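Local coordinates for protein bifunctional cytochrome P450/NADPH--P450 reductase (Deinococcus aerius, PDB 7F3H) that probably hydroxylates organic substrates with molecular oxygen at its heme, using NADPH electrons delivered by a fused reductase, at residues A[161-166]-A[220-225]; A[172-177]-A[216-221]; A[328-333]-A[363-368]. All coordinates share one frame; numbering follows the deposited sequence.

Contacts 1 and 2 are neighbours on helix 199-227, their centres 9 Å apart, and they share Asp220 and Glu221. They also touch directly: Phe165 CZ of contact 1 lies 3.4 Å from Phe176 CD1 of contact 2, so the loop after helix 144-161 and the start of helix 175-190 pack against each other and against helix 199-227. Neither reaches the heme. The side chain of Phe161 is about 11 Å from the bound HEM. The side chain of Phe176 is about 13 Å from the bound HEM. Contact 3 lies on the other side of the chain's centre, with its centre 36 Å from that of contact 1 and 34 Å from that of contact 2, and its loop touches the porphyrin itself.

Contact 1: A[161-166]-A[220-225]; sequences FDYRFR and DEVIRE
Phe161 and Tyr163 meet Val222 in a small apolar contact where the turn after helix 144-161 runs beside the last part of helix 199-227. No hydrogen bond joins the two segments, and the 112 Å² they bury comes largely from these three side chains. Val222 divides its two methyls between the rings. CG1, anti to the backbone N (chi1 160°), comes to 4.2 Å from Phe161 CD2 at the edge of that ring, near its plane. CG2 points to the other aromatic and stands 4.2 Å from Tyr163 CD2. A beta-branched valine suits this place because its two methyls leave CB in different directions, so that each can meet one ring.

Phe161 CG is folded between its own backbone N and carbonyl carbon (chi1 58°), which turns the ring toward helix 199-227. Its other neighbours, Leu218, Leu237 and Val261, are apolar, which suits a buried ring. Directly after it, Asp162 takes a positive phi of 51° and leaves the helix, turning the chain and bringing Tyr163 up to the same valine. Phe165 CE1 lies over the centre of the tyrosine ring, 4.2 Å above the plane of Tyr163.

Polar ties lie apart from this apolar patch. In the loop, Arg164 forms a salt bridge with Glu125; on the helix, Asp220, two residues before Val222, forms one with Arg258 of helix 254-285. In the helical cytochrome P450 fold the helices correspond to E (144-161), G (199-227) and I (254-285), and this is the kind of join by which the E-F connection packs against helix G.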
loop_
_atom_site.group_PDB
_atom_site.type_symbol
_atom_site.label_atom_id
_atom_site.label_comp_id
_atom_site.label_asym_id
_atom_site.label_seq_id
_atom_site.Cartn_x
_atom_site.Cartn_y
_atom_site.Cartn_z
ATOM N N PHE A 161 -14.703 2.159 -11.029
ATOM C CA PHE A 161 -15.405 2.152 -12.305
ATOM C C PHE A 161 -16.725 1.417 -12.210
ATOM O O PHE A 161 -17.169 0.808 -13.184
ATOM C CB PHE A 161 -14.532 1.572 -13.447
ATOM C CG PHE A 161 -14.004 0.140 -13.232
ATOM C CD1 PHE A 161 -12.985 -0.123 -12.311
ATOM C CD2 PHE A 161 -14.439 -0.919 -14.045
ATOM C CE1 PHE A 161 -12.462 -1.423 -12.142
ATOM C CE2 PHE A 161 -13.918 -2.222 -13.888
ATOM C CZ PHE A 161 -12.937 -2.472 -12.927
ATOM N N ASP A 162 -17.374 1.513 -11.051
ATOM C CA ASP A 162 -18.724 1.018 -10.824
ATOM C C ASP A 162 -18.892 -0.436 -11.264
ATOM O O ASP A 162 -19.970 -0.840 -11.726
ATOM C CB ASP A 162 -19.751 1.927 -11.520
ATOM C CG ASP A 162 -21.172 1.727 -11.001
ATOM O OD1 ASP A 162 -21.360 1.529 -9.781
ATOM O OD2 ASP A 162 -22.116 1.787 -11.812
ATOM N N TYR A 163 -17.873 -1.270 -11.087
ATOM C CA TYR A 163 -18.040 -2.659 -11.462
ATOM C C TYR A 163 -17.896 -3.554 -10.227
ATOM O O TYR A 163 -17.039 -3.330 -9.353
ATOM C CB TYR A 163 -17.117 -2.951 -12.671
ATOM C CG TYR A 163 -17.059 -4.336 -13.225
ATOM C CD1 TYR A 163 -17.921 -5.317 -12.791
ATOM C CD2 TYR A 163 -16.598 -4.492 -14.552
ATOM C CE1 TYR A 163 -17.976 -6.542 -13.390
ATOM C CE2 TYR A 163 -16.703 -5.704 -15.226
ATOM C CZ TYR A 163 -17.398 -6.724 -14.629
ATOM O OH TYR A 163 -17.536 -7.953 -15.243
ATOM N N ARG A 164 -18.854 -4.487 -10.113
ATOM C CA ARG A 164 -19.062 -5.368 -8.964
ATOM C C ARG A 164 -18.549 -6.757 -9.307
ATOM O O ARG A 164 -19.273 -7.556 -9.910
ATOM C CB ARG A 164 -20.558 -5.432 -8.646
ATOM C CG ARG A 164 -21.120 -4.194 -7.971
ATOM C CD ARG A 164 -22.555 -4.452 -7.479
ATOM N NE ARG A 164 -23.056 -3.423 -6.568
ATOM C CZ ARG A 164 -23.341 -2.165 -6.906
ATOM N NH1 ARG A 164 -23.180 -1.735 -8.154
ATOM N NH2 ARG A 164 -23.784 -1.318 -5.986
ATOM N N PHE A 165 -17.346 -7.085 -8.837
ATOM C CA PHE A 165 -16.755 -8.403 -9.040
ATOM C C PHE A 165 -17.303 -9.454 -8.095
ATOM O O PHE A 165 -17.065 -10.654 -8.317
ATOM C CB PHE A 165 -15.238 -8.312 -8.896
ATOM C CG PHE A 165 -14.583 -7.627 -10.055
ATOM C CD1 PHE A 165 -14.572 -8.228 -11.301
ATOM C CD2 PHE A 165 -14.009 -6.377 -9.909
ATOM C CE1 PHE A 165 -13.975 -7.601 -12.389
ATOM C CE2 PHE A 165 -13.409 -5.739 -10.981
ATOM C CZ PHE A 165 -13.398 -6.349 -12.231
ATOM N N ARG A 166 -18.026 -9.028 -7.056
ATOM C CA ARG A 166 -18.703 -9.929 -6.124
ATOM C C ARG A 166 -17.783 -11.041 -5.635
ATOM O O ARG A 166 -18.127 -12.227 -5.667
ATOM C CB ARG A 166 -19.948 -10.505 -6.784
ATOM C CG ARG A 166 -20.831 -9.424 -7.422
ATOM C CD ARG A 166 -22.237 -9.925 -7.657
ATOM N NE ARG A 166 -22.875 -9.086 -8.660
ATOM C CZ ARG A 166 -23.741 -8.125 -8.388
ATOM N NH1 ARG A 166 -24.120 -7.886 -7.130
ATOM N NH2 ARG A 166 -24.243 -7.412 -9.388
ATOM N N ASP A 220 -11.538 -0.851 -21.169
ATOM C CA ASP A 220 -11.899 -0.144 -22.405
ATOM C C ASP A 220 -13.373 -0.271 -22.790
ATOM O O ASP A 220 -14.010 0.694 -23.193
ATOM C CB ASP A 220 -11.072 -0.688 -23.557
ATOM C CG ASP A 220 -9.631 -0.227 -23.505
ATOM O OD1 ASP A 220 -9.320 0.729 -22.764
ATOM O OD2 ASP A 220 -8.807 -0.857 -24.227
ATOM N N GLU A 221 -13.898 -1.464 -22.682
ATOM C CA GLU A 221 -15.275 -1.789 -22.942
ATOM C C GLU A 221 -16.197 -1.021 -21.987
ATOM O O GLU A 221 -17.082 -0.264 -22.429
ATOM C CB GLU A 221 -15.147 -3.313 -22.839
ATOM C CG GLU A 221 -15.961 -4.557 -23.053
ATOM C CD GLU A 221 -16.917 -5.095 -21.889
ATOM O OE1 GLU A 221 -16.723 -4.735 -20.639
ATOM O OE2 GLU A 221 -17.817 -6.022 -22.216
ATOM N N VAL A 222 -15.904 -1.068 -20.694
ATOM C CA VAL A 222 -16.651 -0.253 -19.736
ATOM C C VAL A 222 -16.596 1.223 -20.138
ATOM O O VAL A 222 -17.616 1.941 -20.095
ATOM C CB VAL A 222 -16.110 -0.469 -18.304
ATOM C CG1 VAL A 222 -16.467 0.669 -17.301
ATOM C CG2 VAL A 222 -16.482 -1.837 -17.840
ATOM N N ILE A 223 -15.425 1.701 -20.553
ATOM C CA ILE A 223 -15.256 3.126 -20.884
ATOM C C ILE A 223 -16.069 3.531 -22.106
ATOM O O ILE A 223 -16.782 4.540 -22.081
ATOM C CB ILE A 223 -13.761 3.472 -21.086
ATOM C CG1 ILE A 223 -13.074 3.684 -19.761
ATOM C CG2 ILE A 223 -13.616 4.725 -21.923
ATOM C CD1 ILE A 223 -11.538 3.574 -19.871
ATOM N N ARG A 224 -15.995 2.747 -23.190
ATOM C CA ARG A 224 -16.638 3.214 -24.431
ATOM C C ARG A 224 -18.138 3.305 -24.112
ATOM O O ARG A 224 -18.950 3.958 -24.813
ATOM C CB ARG A 224 -16.558 2.227 -25.592
ATOM C CG ARG A 224 -17.535 1.123 -25.831
ATOM C CD ARG A 224 -16.800 0.417 -26.844
ATOM N NE ARG A 224 -15.821 -0.466 -26.186
ATOM C CZ ARG A 224 -14.666 -0.940 -26.567
ATOM N NH1 ARG A 224 -13.972 -0.444 -27.555
ATOM N NH2 ARG A 224 -14.165 -1.913 -25.813
ATOM N N GLU A 225 -18.503 2.538 -23.076
ATOM C CA GLU A 225 -19.759 1.942 -23.184
ATOM C C GLU A 225 -20.552 2.556 -22.059
ATOM O O GLU A 225 -21.866 2.451 -22.123
ATOM C CB GLU A 225 -19.328 0.468 -23.232
ATOM C CG GLU A 225 -20.168 -0.712 -23.636
ATOM C CD GLU A 225 -20.829 -0.432 -24.967
ATOM O OE1 GLU A 225 -20.610 0.512 -25.709
ATOM O OE2 GLU A 225 -20.857 -1.585 -25.452
#

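Contact 2: A[172-177]-A[216-221]; sequences ELHPFL and NELVDE
His174 and Phe176 face Leu218 and Val219 where the N-terminus of helix 175-190 packs against helix 199-227, the F and G helices of the cytochrome P450 fold. His174 is the N-cap of helix 175-190, and Pro175 follows it in the first turn, where its lack of an N-H costs no helical bond.

Between the segments the forces are wholly apolar, and they bury 167 Å². Leu218 carries most of the contact: CD1 lies 3.7 Å from Phe176 CD2, while CD2 approaches CE2 of the same ring, so both branches of the leucine rest along one side of the phenylalanine. The two side chains meet at about a right angle. Val219, next on the helix, adds its CG2 at 3.9 Å from Phe176 CE2. Phe176 CG is anti to the backbone N (chi1 177°), which carries the ring out from its own helix to both partners. A bulky, flat ring can touch Leu218 and Val219 together, with the CA atoms of Phe176 and Leu218 7.8 Å apart. Beyond, Phe176 reaches Leu265 and Val219 reaches Val261, both on helix 254-285; Phe165 meets the Phe176 ring and stands edge-to-face with His174.

Histidine does double duty. Its CE1 brushes Leu218 CD1 at 4.1 Å, and its nitrogen replaces the acceptor that the helix start lacks: Phe176 N donates to His174 ND1 over 2.9 Å, with an angle of 155° at the hydrogen and the donor only 3° out of the imidazole plane.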
loop_
_atom_site.group_PDB
_atom_site.type_symbol
_atom_site.label_atom_id
_atom_site.label_comp_id
_atom_site.label_asym_id
_atom_site.label_seq_id
_atom_site.Cartn_x
_atom_site.Cartn_y
_atom_site.Cartn_z
ATOM N N GLU A 172 -13.822 -18.510 -6.294
ATOM C CA GLU A 172 -12.869 -18.473 -7.376
ATOM C C GLU A 172 -12.924 -16.966 -7.728
ATOM O O GLU A 172 -14.023 -16.399 -7.783
ATOM C CB GLU A 172 -13.312 -19.225 -8.635
ATOM C CG GLU A 172 -12.072 -19.934 -9.331
ATOM C CD GLU A 172 -12.205 -20.238 -10.825
ATOM O OE1 GLU A 172 -12.606 -19.787 -11.832
ATOM O OE2 GLU A 172 -12.871 -21.404 -10.824
ATOM N N LEU A 173 -11.799 -16.283 -7.950
ATOM C CA LEU A 173 -12.029 -14.862 -8.282
ATOM C C LEU A 173 -12.498 -14.710 -9.733
ATOM O O LEU A 173 -12.299 -15.600 -10.547
ATOM C CB LEU A 173 -10.787 -14.006 -8.083
ATOM C CG LEU A 173 -10.321 -13.630 -6.692
ATOM C CD1 LEU A 173 -8.957 -13.002 -6.817
ATOM C CD2 LEU A 173 -11.292 -12.639 -6.009
ATOM N N HIS A 174 -13.144 -13.574 -10.046
ATOM C CA HIS A 174 -13.469 -13.217 -11.431
ATOM C C HIS A 174 -12.218 -13.275 -12.311
ATOM O O HIS A 174 -11.128 -12.892 -11.859
ATOM C CB HIS A 174 -14.063 -11.802 -11.492
ATOM C CG HIS A 174 -14.593 -11.386 -12.831
ATOM N ND1 HIS A 174 -13.785 -11.203 -13.938
ATOM C CD2 HIS A 174 -15.839 -11.020 -13.215
ATOM C CE1 HIS A 174 -14.517 -10.775 -14.953
ATOM N NE2 HIS A 174 -15.765 -10.652 -14.536
ATOM N N PRO A 175 -12.336 -13.736 -13.574
ATOM C CA PRO A 175 -11.157 -13.811 -14.467
ATOM C C PRO A 175 -10.336 -12.539 -14.553
ATOM O O PRO A 175 -9.103 -12.624 -14.600
ATOM C CB PRO A 175 -11.795 -14.142 -15.824
ATOM C CG PRO A 175 -12.941 -15.009 -15.462
ATOM C CD PRO A 175 -13.520 -14.347 -14.204
ATOM N N PHE A 176 -10.982 -11.368 -14.622
ATOM C CA PHE A 176 -10.240 -10.101 -14.641
ATOM C C PHE A 176 -9.265 -10.011 -13.464
ATOM O O PHE A 176 -8.101 -9.639 -13.643
ATOM C CB PHE A 176 -11.216 -8.919 -14.668
ATOM C CG PHE A 176 -10.548 -7.548 -14.613
ATOM C CD1 PHE A 176 -10.260 -6.937 -13.387
ATOM C CD2 PHE A 176 -10.251 -6.850 -15.776
ATOM C CE1 PHE A 176 -9.671 -5.686 -13.338
ATOM C CE2 PHE A 176 -9.653 -5.589 -15.717
ATOM C CZ PHE A 176 -9.371 -5.015 -14.501
ATOM N N LEU A 177 -9.697 -10.430 -12.270
ATOM C CA LEU A 177 -8.825 -10.358 -11.098
ATOM C C LEU A 177 -7.780 -11.466 -11.090
ATOM O O LEU A 177 -6.668 -11.261 -10.577
ATOM C CB LEU A 177 -9.662 -10.378 -9.821
ATOM C CG LEU A 177 -10.687 -9.228 -9.751
ATOM C CD1 LEU A 177 -11.578 -9.384 -8.549
ATOM C CD2 LEU A 177 -9.998 -7.868 -9.747
ATOM N N ASN A 216 -7.036 -4.667 -20.216
ATOM C CA ASN A 216 -7.268 -3.458 -20.998
ATOM C C ASN A 216 -8.597 -3.544 -21.726
ATOM O O ASN A 216 -9.354 -2.576 -21.746
ATOM C CB ASN A 216 -6.135 -3.222 -22.011
ATOM C CG ASN A 216 -4.784 -2.979 -21.342
ATOM O OD1 ASN A 216 -4.730 -2.704 -20.141
ATOM N ND2 ASN A 216 -3.683 -3.072 -22.114
ATOM N N GLU A 217 -8.897 -4.703 -22.327
ATOM C CA GLU A 217 -10.150 -4.901 -23.056
ATOM C C GLU A 217 -11.369 -4.681 -22.171
ATOM O O GLU A 217 -12.320 -4.001 -22.577
ATOM C CB GLU A 217 -10.196 -6.290 -23.697
ATOM C CG GLU A 217 -9.472 -6.357 -25.044
ATOM C CD GLU A 217 -10.203 -5.596 -26.158
ATOM O OE1 GLU A 217 -11.380 -5.949 -26.449
ATOM O OE2 GLU A 217 -9.588 -4.648 -26.732
ATOM N N LEU A 218 -11.419 -5.348 -21.013
ATOM C CA LEU A 218 -12.573 -5.160 -20.139
ATOM C C LEU A 218 -12.740 -3.690 -19.768
ATOM O O LEU A 218 -13.852 -3.133 -19.855
ATOM C CB LEU A 218 -12.434 -6.017 -18.884
ATOM C CG LEU A 218 -13.569 -6.013 -17.840
ATOM C CD1 LEU A 218 -13.650 -7.363 -17.091
ATOM C CD2 LEU A 218 -13.465 -4.814 -16.836
ATOM N N VAL A 219 -11.639 -3.036 -19.358
ATOM C CA VAL A 219 -11.784 -1.666 -18.870
ATOM C C VAL A 219 -12.207 -0.745 -20.018
ATOM O O VAL A 219 -13.142 0.042 -19.880
ATOM C CB VAL A 219 -10.501 -1.176 -18.159
ATOM C CG1 VAL A 219 -10.615 0.294 -17.845
ATOM C CG2 VAL A 219 -10.242 -1.951 -16.846
ATOM N N ASP A 220 -11.538 -0.851 -21.169
ATOM C CA ASP A 220 -11.899 -0.144 -22.405
ATOM C C ASP A 220 -13.373 -0.271 -22.790
ATOM O O ASP A 220 -14.010 0.694 -23.193
ATOM C CB ASP A 220 -11.072 -0.688 -23.557
ATOM C CG ASP A 220 -9.631 -0.227 -23.505
ATOM O OD1 ASP A 220 -9.320 0.729 -22.764
ATOM O OD2 ASP A 220 -8.807 -0.857 -24.227
ATOM N N GLU A 221 -13.898 -1.464 -22.682
ATOM C CA GLU A 221 -15.275 -1.789 -22.942
ATOM C C GLU A 221 -16.197 -1.021 -21.987
ATOM O O GLU A 221 -17.082 -0.264 -22.429
ATOM C CB GLU A 221 -15.147 -3.313 -22.839
ATOM C CG GLU A 221 -15.961 -4.557 -23.053
ATOM C CD GLU A 221 -16.917 -5.095 -21.889
ATOM O OE1 GLU A 221 -16.723 -4.735 -20.639
ATOM O OE2 GLU A 221 -17.817 -6.022 -22.216
#

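Contact 3: A[328-333]-A[363-368]; sequences FWSTIP and ALHRHP. With HEM (protoporphyrin IX containing Fe), chain E.
Phe328 and Arg366 stack face to face where helix 317-329 meets the short helix 361-365, and this is the tight part of the contact. The guanidinium lies over one face of the phenyl ring, planes 15° apart, and Arg366 CZ is 4.4 Å from the centroid of the Phe328 ring, 24° off its normal: a cation-pi contact. NH2 is shifted toward the rim, 3.8 Å from Phe328 CD1. Arginine suits this position because its extended chain carries the guanidinium onto the ring, spreads its charge over the face and still offers NH1 to Asp375 in a salt bridge. Although so stacked, Arg366 remains partly exposed to solvent.

Ser330 and His365 make the lighter contact, buried though it is. Ser330 CB packs 3.9 Å from His365 CE1, and a small side chain lets the imidazole come close. His365 is held at both nitrogens: NE2 takes the hydrogen bond of Lys396 N, and ND1 has a weak bond to Leu326 O, a pattern consistent with a neutral ring carrying its proton on ND1. The carbonyl of His365 is bonded by Arg327.

Further along the chain, segment 328-333 reaches the heme. Thr331 OG1, hydrogen-bonded to Thr271 O of helix 254-285, lies 3.4 Å from HEM CBC, a vinyl carbon, and Ile332 CD1 lies 3.7 Å from HEM C1D, an apolar group against the porphyrin. By sequence Arg327 closes the ExxR motif of the P450 K helix; the contact joins that helix to helix 361-365, consistent with the P450 core around this motif.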
loop_
_atom_site.group_PDB
_atom_site.type_symbol
_atom_site.label_atom_id
_atom_site.label_comp_id
_atom_site.label_asym_id
_atom_site.label_seq_id
_atom_site.Cartn_x
_atom_site.Cartn_y
_atom_site.Cartn_z
ATOM N N PHE A 328 4.792 0.126 12.306
ATOM C CA PHE A 328 5.435 -1.191 12.367
ATOM C C PHE A 328 5.584 -1.849 10.996
ATOM O O PHE A 328 6.598 -2.511 10.751
ATOM C CB PHE A 328 4.694 -2.218 13.239
ATOM C CG PHE A 328 5.013 -2.172 14.696
ATOM C CD1 PHE A 328 5.880 -1.228 15.212
ATOM C CD2 PHE A 328 4.664 -3.252 15.500
ATOM C CE1 PHE A 328 6.219 -1.229 16.560
ATOM C CE2 PHE A 328 5.015 -3.294 16.846
ATOM C CZ PHE A 328 5.799 -2.262 17.381
ATOM N N TRP A 329 4.565 -1.781 10.134
ATOM C CA TRP A 329 4.478 -2.671 8.961
ATOM C C TRP A 329 3.906 -1.930 7.741
ATOM O O TRP A 329 2.923 -2.331 7.128
ATOM C CB TRP A 329 3.651 -3.923 9.291
ATOM C CG TRP A 329 4.356 -4.869 10.232
ATOM C CD1 TRP A 329 4.032 -5.148 11.535
ATOM C CD2 TRP A 329 5.532 -5.642 9.935
ATOM N NE1 TRP A 329 4.940 -6.057 12.066
ATOM C CE2 TRP A 329 5.874 -6.357 11.105
ATOM C CE3 TRP A 329 6.316 -5.805 8.786
ATOM C CZ2 TRP A 329 6.963 -7.220 11.154
ATOM C CZ3 TRP A 329 7.402 -6.658 8.839
ATOM C CH2 TRP A 329 7.714 -7.360 10.014
ATOM N N SER A 330 4.536 -0.804 7.403
ATOM C CA SER A 330 4.224 -0.065 6.180
ATOM C C SER A 330 4.403 -0.957 4.947
ATOM O O SER A 330 5.479 -1.535 4.722
ATOM C CB SER A 330 5.130 1.168 6.134
ATOM O OG SER A 330 4.750 2.104 5.162
ATOM N N THR A 331 3.355 -1.039 4.119
ATOM C CA THR A 331 3.288 -2.118 3.147
ATOM C C THR A 331 4.030 -1.825 1.844
ATOM O O THR A 331 4.308 -2.766 1.090
ATOM C CB THR A 331 1.824 -2.498 2.858
ATOM O OG1 THR A 331 1.082 -1.347 2.415
ATOM C CG2 THR A 331 1.154 -3.046 4.133
ATOM N N ILE A 332 4.370 -0.572 1.545
ATOM C CA ILE A 332 5.407 -0.360 0.531
ATOM C C ILE A 332 6.654 0.097 1.265
ATOM O O ILE A 332 6.799 1.294 1.575
ATOM C CB ILE A 332 5.032 0.644 -0.568
ATOM C CG1 ILE A 332 3.747 0.252 -1.314
ATOM C CG2 ILE A 332 6.182 0.695 -1.558
ATOM C CD1 ILE A 332 3.282 1.304 -2.378
ATOM N N PRO A 333 7.557 -0.820 1.605
ATOM C CA PRO A 333 8.621 -0.498 2.574
ATOM C C PRO A 333 9.980 -0.062 2.019
ATOM O O PRO A 333 10.892 0.147 2.825
ATOM C CB PRO A 333 8.747 -1.823 3.339
ATOM C CG PRO A 333 8.489 -2.889 2.272
ATOM C CD PRO A 333 7.498 -2.258 1.285
ATOM N N ALA A 363 13.382 0.593 9.026
ATOM C CA ALA A 363 14.439 1.111 9.880
ATOM C C ALA A 363 14.168 2.566 10.252
ATOM O O ALA A 363 14.444 2.981 11.383
ATOM C CB ALA A 363 15.791 0.944 9.194
ATOM N N LEU A 364 13.643 3.357 9.306
ATOM C CA LEU A 364 13.287 4.755 9.574
ATOM C C LEU A 364 12.141 4.866 10.582
ATOM O O LEU A 364 12.169 5.700 11.505
ATOM C CB LEU A 364 12.926 5.446 8.259
ATOM C CG LEU A 364 12.300 6.840 8.351
ATOM C CD1 LEU A 364 13.283 7.900 8.827
ATOM C CD2 LEU A 364 11.744 7.207 7.035
ATOM N N HIS A 365 11.099 4.061 10.388
ATOM C CA HIS A 365 9.925 4.091 11.240
ATOM C C HIS A 365 10.235 3.636 12.656
ATOM O O HIS A 365 9.375 3.775 13.541
ATOM C CB HIS A 365 8.850 3.228 10.608
ATOM C CG HIS A 365 8.074 3.933 9.543
ATOM N ND1 HIS A 365 6.954 3.387 8.957
ATOM C CD2 HIS A 365 8.230 5.159 8.987
ATOM C CE1 HIS A 365 6.453 4.244 8.080
ATOM N NE2 HIS A 365 7.208 5.330 8.083
ATOM N N ARG A 366 11.414 3.041 12.861
ATOM C CA ARG A 366 11.872 2.549 14.149
ATOM C C ARG A 366 13.201 3.166 14.586
ATOM O O ARG A 366 13.917 2.570 15.393
ATOM C CB ARG A 366 12.016 1.035 14.081
ATOM C CG ARG A 366 10.730 0.313 13.950
ATOM C CD ARG A 366 11.060 -1.137 13.991
ATOM N NE ARG A 366 9.970 -1.934 13.478
ATOM C CZ ARG A 366 9.391 -2.909 14.169
ATOM N NH1 ARG A 366 9.829 -3.172 15.390
ATOM N NH2 ARG A 366 8.378 -3.603 13.641
ATOM N N HIS A 367 13.573 4.313 14.058
ATOM C CA HIS A 367 14.883 4.871 14.393
ATOM C C HIS A 367 14.879 5.416 15.816
ATOM O O HIS A 367 14.044 6.267 16.137
ATOM C CB HIS A 367 15.276 5.982 13.419
ATOM C CG HIS A 367 16.748 6.246 13.402
ATOM N ND1 HIS A 367 17.425 6.709 14.511
ATOM C CD2 HIS A 367 17.683 6.058 12.441
ATOM C CE1 HIS A 367 18.707 6.844 14.218
ATOM N NE2 HIS A 367 18.891 6.439 12.974
ATOM N N PRO A 368 15.797 4.976 16.686
ATOM C CA PRO A 368 15.747 5.437 18.096
ATOM C C PRO A 368 15.878 6.940 18.262
ATOM O O PRO A 368 15.330 7.482 19.227
ATOM C CB PRO A 368 16.930 4.724 18.769
ATOM C CG PRO A 368 17.702 4.022 17.668
ATOM C CD PRO A 368 16.830 3.957 16.438
HETATM C CHA HEM E . 1.510 6.209 -4.326
HETATM C CHB HEM E . -3.134 5.041 -5.150
HETATM C CHC HEM E . -3.318 2.806 -0.823
HETATM C CHD HEM E . 1.395 3.722 -0.144
HETATM C C1A HEM E . 0.275 6.092 -4.914
HETATM C C2A HEM E . -0.071 6.567 -6.237
HETATM C C3A HEM E . -1.364 6.286 -6.469
HETATM C C4A HEM E . -1.859 5.545 -5.320
HETATM C CMA HEM E . -2.161 6.625 -7.755
HETATM C CAA HEM E . 0.884 7.365 -7.138
HETATM C CBA HEM E . 0.635 8.852 -6.862
HETATM C CGA HEM E . 1.474 9.759 -7.763
HETATM O O1A HEM E . 0.867 10.722 -8.308
HETATM O O2A HEM E . 2.684 9.518 -8.055
HETATM C C1B HEM E . -3.614 4.372 -4.043
HETATM C C2B HEM E . -4.979 3.902 -3.837
HETATM C C3B HEM E . -5.026 3.334 -2.619
HETATM C C4B HEM E . -3.688 3.359 -2.058
HETATM C CMB HEM E . -6.135 4.135 -4.832
HETATM C CAB HEM E . -6.173 2.600 -1.889
HETATM C CBB HEM E . -7.358 2.308 -2.429
HETATM C C1C HEM E . -2.054 2.840 -0.255
HETATM C C2C HEM E . -1.662 2.330 1.066
HETATM C C3C HEM E . -0.348 2.598 1.188
HETATM C C4C HEM E . 0.106 3.294 0.022
HETATM C CMC HEM E . -2.597 1.592 2.068
HETATM C CAC HEM E . 0.640 2.336 2.315
HETATM C CBC HEM E . 0.275 1.761 3.452
HETATM C C1D HEM E . 1.842 4.469 -1.216
HETATM C C2D HEM E . 3.213 4.922 -1.433
HETATM C C3D HEM E . 3.217 5.602 -2.578
HETATM C C4D HEM E . 1.884 5.603 -3.145
HETATM C CMD HEM E . 4.440 4.684 -0.512
HETATM C CAD HEM E . 4.451 6.247 -3.183
HETATM C CBD HEM E . 5.056 5.143 -4.008
HETATM C CGD HEM E . 6.373 5.551 -4.576
HETATM O O1D HEM E . 6.763 4.864 -5.550
HETATM O O2D HEM E . 7.014 6.531 -4.072
HETATM N NA HEM E . -0.832 5.449 -4.403
HETATM N NB HEM E . -2.863 4.037 -2.942
HETATM N NC HEM E . -0.940 3.404 -0.862
HETATM N ND HEM E . 1.064 4.906 -2.278
HETATM FE FE HEM E . -0.871 4.562 -2.557
#